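Local coordinates for protein aminoglycoside N(3)-acetyltransferase III (Serratia marcescens, PDB 7LAO) that acetylates the 3-amino group of 2-deoxystreptamine antibiotics such as gentamicin, kanamycin and tobramycin with acetyl-CoA, giving resistance to them, at residues Arg150-Gly155 against Val168-Tyr173. Numbering follows the deposited sequence.
Sequences RFVGHG and VTVLHY
The F151 ring presents an edge to V170, whose CG2 methyl lies close to the ring plane, 3.8 Å from F151 CD2. The second ring in the contact, that of Y173, is met obliquely by V152: V152 CG2 comes to 3.9 Å from Y173 CD2, with Y173 CE2 next nearest. V152 CG2 also presses against V170 CG2, and at 3.5 Å these two methyls are packed tighter than ordinary van der Waals contact. Every contact of the junction thus involves at least one of two methyls, one from each segment, V152 CG2 reaching both V170 and Y173, and V170 CG2 reaching both V152 and F151. The V170 methyl is placed there by a chi1 of 79°, which sets CG2 anti to the backbone N and leaves CG1 between N and the carbonyl carbon. Y173 extends its ring back toward helix 147-153, where it also touches L148 and E149.

The contact joins the C-terminal end of helix 147-153, closed by a Schellman motif with G155 at positive phi, to the N-terminal part of the helix at 170-177; strand 157-161 of the central sheet lies between them in sequence. Helix 253-268 packs against both partners, through A253 on F151 and V257 on V170 and Y173. With only carbon atoms meeting across it, this largely buried junction rests on apolar packing, with no polar bond between the two segments.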
loop_
_atom_site.group_PDB
_atom_site.type_symbol
_atom_site.label_atom_id
_atom_site.label_comp_id
_atom_site.label_asym_id
_atom_site.label_seq_id
_atom_site.Cartn_x
_atom_site.Cartn_y
_atom_site.Cartn_z
ATOM N N ARG A 150 1.541 0.827 -11.974
ATOM C CA ARG A 150 2.505 1.821 -12.426
ATOM C C ARG A 150 3.695 1.900 -11.493
ATOM O O ARG A 150 4.804 2.217 -11.937
ATOM C CB ARG A 150 1.798 3.185 -12.604
ATOM C CG ARG A 150 0.680 3.046 -13.721
ATOM C CD ARG A 150 -0.054 4.354 -14.041
ATOM N NE ARG A 150 -0.812 4.833 -12.871
ATOM C CZ ARG A 150 -2.048 4.454 -12.541
ATOM N NH1 ARG A 150 -2.729 3.580 -13.255
ATOM N NH2 ARG A 150 -2.621 4.971 -11.498
ATOM N N PHE A 151 3.480 1.659 -10.208
ATOM C CA PHE A 151 4.586 1.584 -9.245
ATOM C C PHE A 151 5.573 0.492 -9.664
ATOM O O PHE A 151 6.792 0.729 -9.713
ATOM C CB PHE A 151 4.019 1.321 -7.853
ATOM C CG PHE A 151 5.067 0.905 -6.808
ATOM C CD1 PHE A 151 5.945 1.843 -6.224
ATOM C CD2 PHE A 151 5.119 -0.399 -6.391
ATOM C CE1 PHE A 151 6.892 1.411 -5.232
ATOM C CE2 PHE A 151 6.044 -0.837 -5.395
ATOM C CZ PHE A 151 6.926 0.052 -4.845
ATOM N N VAL A 152 5.051 -0.678 -10.066
ATOM C CA VAL A 152 5.916 -1.770 -10.572
ATOM C C VAL A 152 6.577 -1.368 -11.882
ATOM O O VAL A 152 7.790 -1.527 -12.040
ATOM C CB VAL A 152 5.108 -3.066 -10.753
ATOM C CG1 VAL A 152 5.962 -4.181 -11.402
ATOM C CG2 VAL A 152 4.548 -3.472 -9.414
ATOM N N GLY A 153 5.784 -0.802 -12.841
ATOM C CA GLY A 153 6.361 -0.419 -14.130
ATOM C C GLY A 153 7.446 0.643 -14.047
ATOM O O GLY A 153 8.331 0.709 -14.905
ATOM N N HIS A 154 7.414 1.490 -13.020
ATOM C CA HIS A 154 8.431 2.513 -12.843
ATOM C C HIS A 154 9.587 2.040 -11.946
ATOM O O HIS A 154 10.402 2.853 -11.519
ATOM C CB HIS A 154 7.788 3.807 -12.273
ATOM C CG HIS A 154 7.047 4.576 -13.326
ATOM N ND1 HIS A 154 7.685 5.436 -14.181
ATOM C CD2 HIS A 154 5.746 4.552 -13.705
ATOM C CE1 HIS A 154 6.806 5.930 -15.043
ATOM N NE2 HIS A 154 5.623 5.390 -14.794
ATOM N N GLY A 155 9.682 0.757 -11.688
ATOM C CA GLY A 155 10.831 0.248 -10.967
ATOM C C GLY A 155 10.800 0.554 -9.473
ATOM O O GLY A 155 11.842 0.871 -8.894
ATOM N N VAL A 168 3.150 -6.374 2.496
ATOM C CA VAL A 168 3.728 -6.063 1.172
ATOM C C VAL A 168 2.632 -5.923 0.108
ATOM O O VAL A 168 2.341 -6.850 -0.668
ATOM C CB VAL A 168 4.796 -7.107 0.760
ATOM C CG1 VAL A 168 5.408 -6.738 -0.595
ATOM C CG2 VAL A 168 5.918 -7.139 1.764
ATOM N N THR A 169 2.052 -4.724 0.033
ATOM C CA THR A 169 0.838 -4.527 -0.754
ATOM C C THR A 169 1.047 -4.806 -2.235
ATOM O O THR A 169 0.121 -5.259 -2.930
ATOM C CB THR A 169 0.348 -3.087 -0.559
ATOM O OG1 THR A 169 0.132 -2.871 0.842
ATOM C CG2 THR A 169 -0.939 -2.825 -1.338
ATOM N N VAL A 170 2.245 -4.568 -2.751
ATOM C CA VAL A 170 2.440 -4.822 -4.180
ATOM C C VAL A 170 2.192 -6.282 -4.565
ATOM O O VAL A 170 1.951 -6.575 -5.751
ATOM C CB VAL A 170 3.858 -4.344 -4.571
ATOM C CG1 VAL A 170 4.983 -5.375 -4.161
ATOM C CG2 VAL A 170 3.929 -4.043 -6.039
ATOM N N LEU A 171 2.246 -7.224 -3.604
ATOM C CA LEU A 171 1.973 -8.604 -3.981
ATOM C C LEU A 171 0.492 -8.824 -4.271
ATOM O O LEU A 171 0.141 -9.843 -4.866
ATOM C CB LEU A 171 2.480 -9.596 -2.907
ATOM C CG LEU A 171 3.983 -9.861 -3.066
ATOM C CD1 LEU A 171 4.597 -10.618 -1.831
ATOM C CD2 LEU A 171 4.305 -10.640 -4.351
ATOM N N HIS A 172 -0.387 -7.922 -3.851
ATOM C CA HIS A 172 -1.759 -7.982 -4.354
ATOM C C HIS A 172 -1.822 -7.746 -5.867
ATOM O O HIS A 172 -2.724 -8.264 -6.533
ATOM C CB HIS A 172 -2.645 -6.963 -3.623
ATOM C CG HIS A 172 -2.916 -7.328 -2.200
ATOM N ND1 HIS A 172 -3.462 -8.546 -1.841
ATOM C CD2 HIS A 172 -2.673 -6.659 -1.040
ATOM C CE1 HIS A 172 -3.575 -8.599 -0.522
ATOM N NE2 HIS A 172 -3.107 -7.463 -0.016
ATOM N N TYR A 173 -0.895 -6.962 -6.431
ATOM C CA TYR A 173 -0.871 -6.812 -7.884
ATOM C C TYR A 173 -0.476 -8.131 -8.567
ATOM O O TYR A 173 -1.087 -8.532 -9.569
ATOM C CB TYR A 173 0.074 -5.672 -8.247
ATOM C CG TYR A 173 0.348 -5.564 -9.702
ATOM C CD1 TYR A 173 -0.654 -5.118 -10.604
ATOM C CD2 TYR A 173 1.598 -5.921 -10.212
ATOM C CE1 TYR A 173 -0.397 -5.054 -11.991
ATOM C CE2 TYR A 173 1.866 -5.832 -11.570
ATOM C CZ TYR A 173 0.872 -5.402 -12.440
ATOM O OH TYR A 173 1.192 -5.355 -13.749
#